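Local structure of fiber protein 2 (Fowl adenovirus 1, 2VTW) at residues R70-C83 and Y164-L178. The protein probably attaches the virion to its host-cell receptor as a trimeric spike at the capsid vertices, this chain being the C-terminal head domain of the short fibre. Numbering follows the deposited sequence.
Sequences RYFTVWVSSFLTQC and YNLIAFTFQCASAGL. With SO4 (sulfate ion), chain G.
Phe72, Val74 and Val76 pair with Phe171, Phe169 and Ile167 as the hydrogen-bonded positions of two antiparallel strands, whose axes run at 158° and come within 4.4 Å. On the face of these six residues, the Phe72 and Phe171 ring planes are 8° apart but slid so they barely overlap; Phe171 CB lies over the Phe72 face toward its rim, and the rings touch at Phe72 CE1 and Phe171 CD2, 3.6 Å. A chi1 of 72° sets the Phe72 ring between its backbone N and carbonyl carbon, its end swung toward the partner strand. On the other face, Gln172 lays its amide flat along the Tyr71 ring, with CG 3.8 Å from the ring centroid, while Ala168 CB rests on the six-membered ring of Trp75. Between them Thr170 OG1 donates to Thr73 OG1 at 2.8 Å, and Thr73 OG1 bonds Tyr124 O. At one end Arg70 NH1 reaches Cys173 O at 2.9 Å, in the guanidinium plane. Beyond the other, Tyr164 turns its edge to the Phe79 face in a T-shaped stack and its OH donates to Gln82 OE1 (2.5 Å) from above the carbonyl plane, while NE2 of the same amide and Gln82 N hold a sulfate, probably from the crystallisation liquor. Strands 4-23 and 147-157 continue the sheet from 71-76 and 163-173; Phe169 and Phe171 pack against strands 43-53 and 185-197, inside the head's beta-sandwich.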
loop_
_atom_site.group_PDB
_atom_site.type_symbol
_atom_site.label_atom_id
_atom_site.label_comp_id
_atom_site.label_asym_id
_atom_site.label_seq_id
_atom_site.Cartn_x
_atom_site.Cartn_y
_atom_site.Cartn_z
ATOM N N ARG A 70 -4.366 -8.691 -22.850
ATOM C CA ARG A 70 -4.698 -7.656 -21.860
ATOM C C ARG A 70 -3.566 -7.356 -20.845
ATOM O O ARG A 70 -3.578 -6.292 -20.205
ATOM C CB ARG A 70 -5.992 -8.040 -21.137
ATOM C CG ARG A 70 -7.217 -7.971 -22.048
ATOM C CD ARG A 70 -8.519 -8.267 -21.343
ATOM N NE ARG A 70 -8.651 -9.645 -20.858
ATOM C CZ ARG A 70 -8.611 -10.041 -19.577
ATOM N NH1 ARG A 70 -8.418 -9.184 -18.567
ATOM N NH2 ARG A 70 -8.764 -11.329 -19.287
ATOM N N TYR A 71 -2.599 -8.270 -20.702
ATOM C CA TYR A 71 -1.527 -8.115 -19.691
ATOM C C TYR A 71 -0.234 -7.656 -20.315
ATOM O O TYR A 71 0.038 -7.947 -21.464
ATOM C CB TYR A 71 -1.250 -9.413 -18.946
ATOM C CG TYR A 71 -2.361 -9.962 -18.088
ATOM C CD1 TYR A 71 -3.674 -9.457 -18.132
ATOM C CD2 TYR A 71 -2.116 -11.027 -17.259
ATOM C CE1 TYR A 71 -4.670 -10.002 -17.340
ATOM C CE2 TYR A 71 -3.108 -11.585 -16.498
ATOM C CZ TYR A 71 -4.369 -11.063 -16.524
ATOM O OH TYR A 71 -5.326 -11.641 -15.735
ATOM N N PHE A 72 0.560 -6.919 -19.552
ATOM C CA PHE A 72 1.933 -6.643 -19.939
ATOM C C PHE A 72 2.829 -6.444 -18.728
ATOM O O PHE A 72 2.363 -6.001 -17.660
ATOM C CB PHE A 72 2.024 -5.470 -20.916
ATOM C CG PHE A 72 1.751 -4.118 -20.324
ATOM C CD1 PHE A 72 2.759 -3.395 -19.717
ATOM C CD2 PHE A 72 0.490 -3.534 -20.447
ATOM C CE1 PHE A 72 2.527 -2.149 -19.197
ATOM C CE2 PHE A 72 0.242 -2.274 -19.934
ATOM C CZ PHE A 72 1.259 -1.574 -19.317
ATOM N N THR A 73 4.114 -6.762 -18.897
ATOM C CA THR A 73 5.063 -6.783 -17.778
ATOM C C THR A 73 6.149 -5.751 -17.969
ATOM O O THR A 73 6.675 -5.565 -19.081
ATOM C CB THR A 73 5.679 -8.181 -17.604
ATOM O OG1 THR A 73 4.633 -9.129 -17.389
ATOM C CG2 THR A 73 6.697 -8.236 -16.444
ATOM N N VAL A 74 6.464 -5.073 -16.877
ATOM C CA VAL A 74 7.606 -4.192 -16.765
ATOM C C VAL A 74 8.521 -4.751 -15.640
ATOM O O VAL A 74 8.053 -5.097 -14.546
ATOM C CB VAL A 74 7.167 -2.747 -16.437
ATOM C CG1 VAL A 74 8.391 -1.828 -16.163
ATOM C CG2 VAL A 74 6.345 -2.198 -17.586
ATOM N N TRP A 75 9.813 -4.880 -15.946
ATOM C CA TRP A 75 10.833 -5.309 -14.990
ATOM C C TRP A 75 11.561 -4.119 -14.414
ATOM O O TRP A 75 12.122 -3.330 -15.160
ATOM C CB TRP A 75 11.846 -6.236 -15.686
ATOM C CG TRP A 75 11.305 -7.587 -15.895
ATOM C CD1 TRP A 75 10.731 -8.068 -17.019
ATOM C CD2 TRP A 75 11.258 -8.648 -14.927
ATOM N NE1 TRP A 75 10.324 -9.364 -16.819
ATOM C CE2 TRP A 75 10.633 -9.738 -15.537
ATOM C CE3 TRP A 75 11.656 -8.762 -13.595
ATOM C CZ2 TRP A 75 10.428 -10.942 -14.872
ATOM C CZ3 TRP A 75 11.453 -9.947 -12.942
ATOM C CH2 TRP A 75 10.856 -11.025 -13.573
ATOM N N VAL A 76 11.539 -3.951 -13.093
ATOM C CA VAL A 76 12.415 -2.954 -12.454
ATOM C C VAL A 76 13.675 -3.666 -11.965
ATOM O O VAL A 76 13.592 -4.705 -11.269
ATOM C CB VAL A 76 11.743 -2.191 -11.303
ATOM C CG1 VAL A 76 12.747 -1.343 -10.541
ATOM C CG2 VAL A 76 10.630 -1.320 -11.859
ATOM N N SER A 77 14.827 -3.096 -12.334
ATOM C CA SER A 77 16.132 -3.728 -12.122
ATOM C C SER A 77 17.057 -2.746 -11.483
ATOM O O SER A 77 16.954 -1.556 -11.745
ATOM C CB SER A 77 16.715 -4.222 -13.445
ATOM O OG SER A 77 17.983 -4.839 -13.260
ATOM N N SER A 78 17.890 -3.262 -10.571
ATOM C CA SER A 78 19.024 -2.564 -10.013
ATOM C C SER A 78 20.362 -3.000 -10.699
ATOM O O SER A 78 21.402 -2.483 -10.345
ATOM C CB SER A 78 19.138 -2.839 -8.510
ATOM O OG SER A 78 19.374 -4.224 -8.251
ATOM N N PHE A 79 20.299 -3.953 -11.631
ATOM C CA PHE A 79 21.471 -4.475 -12.365
ATOM C C PHE A 79 21.346 -3.997 -13.814
ATOM O O PHE A 79 20.914 -4.748 -14.708
ATOM C CB PHE A 79 21.498 -6.006 -12.338
ATOM C CG PHE A 79 21.505 -6.605 -10.947
ATOM C CD1 PHE A 79 22.659 -6.601 -10.176
ATOM C CD2 PHE A 79 20.351 -7.175 -10.414
ATOM C CE1 PHE A 79 22.672 -7.168 -8.914
ATOM C CE2 PHE A 79 20.355 -7.742 -9.158
ATOM C CZ PHE A 79 21.512 -7.743 -8.403
ATOM N N LEU A 80 21.678 -2.733 -14.024
ATOM C CA LEU A 80 21.328 -2.055 -15.259
ATOM C C LEU A 80 22.135 -2.534 -16.449
ATOM O O LEU A 80 21.716 -2.291 -17.572
ATOM C CB LEU A 80 21.465 -0.537 -15.117
ATOM C CG LEU A 80 20.556 0.125 -14.067
ATOM C CD1 LEU A 80 20.670 1.634 -14.081
ATOM C CD2 LEU A 80 19.104 -0.325 -14.284
ATOM N N THR A 81 23.261 -3.222 -16.218
ATOM C CA THR A 81 23.993 -3.870 -17.323
ATOM C C THR A 81 23.872 -5.394 -17.320
ATOM O O THR A 81 23.572 -5.983 -18.361
ATOM C CB THR A 81 25.483 -3.395 -17.379
ATOM O OG1 THR A 81 26.070 -3.481 -16.073
ATOM C CG2 THR A 81 25.555 -1.955 -17.822
ATOM N N GLN A 82 24.026 -6.034 -16.161
ATOM C CA GLN A 82 23.998 -7.507 -16.089
ATOM C C GLN A 82 22.621 -8.164 -16.242
ATOM O O GLN A 82 22.524 -9.301 -16.725
ATOM C CB GLN A 82 24.602 -8.008 -14.765
ATOM C CG GLN A 82 26.008 -7.531 -14.414
ATOM C CD GLN A 82 26.485 -8.121 -13.091
ATOM O OE1 GLN A 82 26.637 -9.341 -12.963
ATOM N NE2 GLN A 82 26.701 -7.270 -12.096
ATOM N N CYS A 83 21.554 -7.496 -15.794
ATOM C CA CYS A 83 20.201 -8.097 -15.880
ATOM C C CYS A 83 19.098 -7.015 -15.834
ATOM O O CYS A 83 18.703 -6.555 -14.769
ATOM C CB CYS A 83 20.022 -9.135 -14.766
ATOM S SG CYS A 83 18.602 -10.159 -14.977
ATOM N N TYR A 164 19.511 -13.269 -10.819
ATOM C CA TYR A 164 19.448 -11.948 -10.195
ATOM C C TYR A 164 17.984 -11.651 -9.757
ATOM O O TYR A 164 17.022 -11.969 -10.465
ATOM C CB TYR A 164 19.856 -10.848 -11.186
ATOM C CG TYR A 164 21.246 -10.973 -11.757
ATOM C CD1 TYR A 164 22.260 -10.106 -11.366
ATOM C CD2 TYR A 164 21.531 -11.935 -12.729
ATOM C CE1 TYR A 164 23.554 -10.206 -11.912
ATOM C CE2 TYR A 164 22.825 -12.051 -13.283
ATOM C CZ TYR A 164 23.830 -11.186 -12.864
ATOM O OH TYR A 164 25.109 -11.287 -13.401
ATOM N N ASN A 165 17.839 -11.007 -8.604
ATOM C CA ASN A 165 16.507 -10.670 -8.068
ATOM C C ASN A 165 16.051 -9.282 -8.533
ATOM O O ASN A 165 16.671 -8.270 -8.228
ATOM C CB ASN A 165 16.497 -10.771 -6.554
ATOM C CG ASN A 165 16.781 -12.183 -6.049
ATOM O OD1 ASN A 165 16.312 -13.193 -6.591
ATOM N ND2 ASN A 165 17.568 -12.253 -5.007
ATOM N N LEU A 166 14.976 -9.282 -9.317
ATOM C CA LEU A 166 14.326 -8.086 -9.851
ATOM C C LEU A 166 12.848 -8.060 -9.415
ATOM O O LEU A 166 12.337 -9.073 -8.943
ATOM C CB LEU A 166 14.388 -8.089 -11.383
ATOM C CG LEU A 166 15.706 -7.624 -12.068
ATOM C CD1 LEU A 166 16.880 -8.562 -11.745
ATOM C CD2 LEU A 166 15.462 -7.501 -13.577
ATOM N N ILE A 167 12.181 -6.916 -9.619
ATOM C CA ILE A 167 10.729 -6.792 -9.407
ATOM C C ILE A 167 9.951 -6.824 -10.738
ATOM O O ILE A 167 10.136 -5.960 -11.566
ATOM C CB ILE A 167 10.345 -5.471 -8.628
ATOM C CG1 ILE A 167 11.313 -5.202 -7.470
ATOM C CG2 ILE A 167 8.844 -5.560 -8.155
ATOM C CD1 ILE A 167 11.300 -3.793 -6.913
ATOM N N ALA A 168 9.084 -7.815 -10.915
ATOM C CA ALA A 168 8.172 -7.879 -12.049
ATOM C C ALA A 168 6.845 -7.187 -11.682
ATOM O O ALA A 168 6.258 -7.482 -10.629
ATOM C CB ALA A 168 7.915 -9.319 -12.463
ATOM N N PHE A 169 6.422 -6.250 -12.532
ATOM C CA PHE A 169 5.119 -5.580 -12.440
ATOM C C PHE A 169 4.313 -6.024 -13.634
ATOM O O PHE A 169 4.683 -5.704 -14.756
ATOM C CB PHE A 169 5.261 -4.070 -12.532
ATOM C CG PHE A 169 5.889 -3.418 -11.337
ATOM C CD1 PHE A 169 5.133 -2.671 -10.464
ATOM C CD2 PHE A 169 7.253 -3.495 -11.125
ATOM C CE1 PHE A 169 5.703 -2.044 -9.382
ATOM C CE2 PHE A 169 7.845 -2.864 -10.018
ATOM C CZ PHE A 169 7.082 -2.151 -9.147
ATOM N N THR A 170 3.238 -6.777 -13.427
ATOM C CA THR A 170 2.366 -7.152 -14.540
ATOM C C THR A 170 1.061 -6.368 -14.456
ATOM O O THR A 170 0.308 -6.474 -13.471
ATOM C CB THR A 170 2.140 -8.664 -14.675
ATOM O OG1 THR A 170 3.398 -9.344 -14.857
ATOM C CG2 THR A 170 1.251 -8.975 -15.875
ATOM N N PHE A 171 0.830 -5.572 -15.497
ATOM C CA PHE A 171 -0.339 -4.704 -15.624
ATOM C C PHE A 171 -1.438 -5.486 -16.289
ATOM O O PHE A 171 -1.272 -5.956 -17.406
ATOM C CB PHE A 171 0.024 -3.465 -16.432
ATOM C CG PHE A 171 1.050 -2.598 -15.756
ATOM C CD1 PHE A 171 0.680 -1.424 -15.137
ATOM C CD2 PHE A 171 2.394 -2.961 -15.731
ATOM C CE1 PHE A 171 1.614 -0.621 -14.489
ATOM C CE2 PHE A 171 3.347 -2.163 -15.084
ATOM C CZ PHE A 171 2.969 -0.997 -14.475
ATOM N N GLN A 172 -2.561 -5.635 -15.596
ATOM C CA GLN A 172 -3.641 -6.478 -16.045
ATOM C C GLN A 172 -4.857 -5.610 -16.402
ATOM O O GLN A 172 -5.634 -5.208 -15.513
ATOM C CB GLN A 172 -3.968 -7.494 -14.963
ATOM C CG GLN A 172 -2.695 -8.167 -14.391
ATOM C CD GLN A 172 -2.971 -9.274 -13.411
ATOM O OE1 GLN A 172 -2.122 -10.148 -13.196
ATOM N NE2 GLN A 172 -4.167 -9.274 -12.816
ATOM N N CYS A 173 -4.984 -5.310 -17.702
ATOM C CA CYS A 173 -6.080 -4.475 -18.239
ATOM C C CYS A 173 -7.415 -5.199 -18.204
ATOM O O CYS A 173 -7.496 -6.397 -18.533
ATOM C CB CYS A 173 -5.800 -4.067 -19.685
ATOM S SG CYS A 173 -4.395 -2.987 -19.931
ATOM N N ALA A 174 -8.468 -4.478 -17.821
ATOM C CA ALA A 174 -9.827 -5.067 -17.786
ATOM C C ALA A 174 -10.346 -5.364 -19.196
ATOM O O ALA A 174 -11.085 -6.345 -19.386
ATOM C CB ALA A 174 -10.801 -4.156 -17.034
ATOM N N SER A 175 -9.936 -4.524 -20.160
ATOM C CA SER A 175 -10.375 -4.595 -21.568
ATOM C C SER A 175 -9.213 -4.644 -22.541
ATOM O O SER A 175 -8.184 -3.994 -22.335
ATOM C CB SER A 175 -11.215 -3.359 -21.941
ATOM O OG SER A 175 -12.432 -3.352 -21.222
ATOM N N ALA A 176 -9.421 -5.373 -23.635
ATOM C CA ALA A 176 -8.455 -5.436 -24.742
ATOM C C ALA A 176 -8.425 -4.104 -25.509
ATOM O O ALA A 176 -9.430 -3.395 -25.589
ATOM C CB ALA A 176 -8.784 -6.627 -25.671
ATOM N N GLY A 177 -7.263 -3.730 -26.030
ATOM C CA GLY A 177 -7.194 -2.549 -26.880
ATOM C C GLY A 177 -5.808 -1.980 -27.142
ATOM O O GLY A 177 -5.533 -1.486 -28.245
ATOM N N LEU A 178 -4.948 -2.025 -26.124
ATOM C CA LEU A 178 -3.592 -1.496 -26.231
ATOM C C LEU A 178 -2.798 -2.149 -27.368
ATOM O O LEU A 178 -1.920 -1.511 -27.930
ATOM C CB LEU A 178 -2.845 -1.678 -24.900
ATOM C CG LEU A 178 -1.445 -1.061 -24.735
ATOM C CD1 LEU A 178 -1.418 0.436 -25.015
ATOM C CD2 LEU A 178 -0.892 -1.352 -23.335
HETATM S S SO4 G . 25.385 -3.976 -12.891
HETATM O O1 SO4 G . 25.136 -4.581 -11.596
HETATM O O2 SO4 G . 26.767 -4.253 -13.235
HETATM O O3 SO4 G . 24.536 -4.531 -13.929
HETATM O O4 SO4 G . 25.269 -2.543 -12.740
HETATM O O HOH W 1 17.337 -5.628 -9.124
#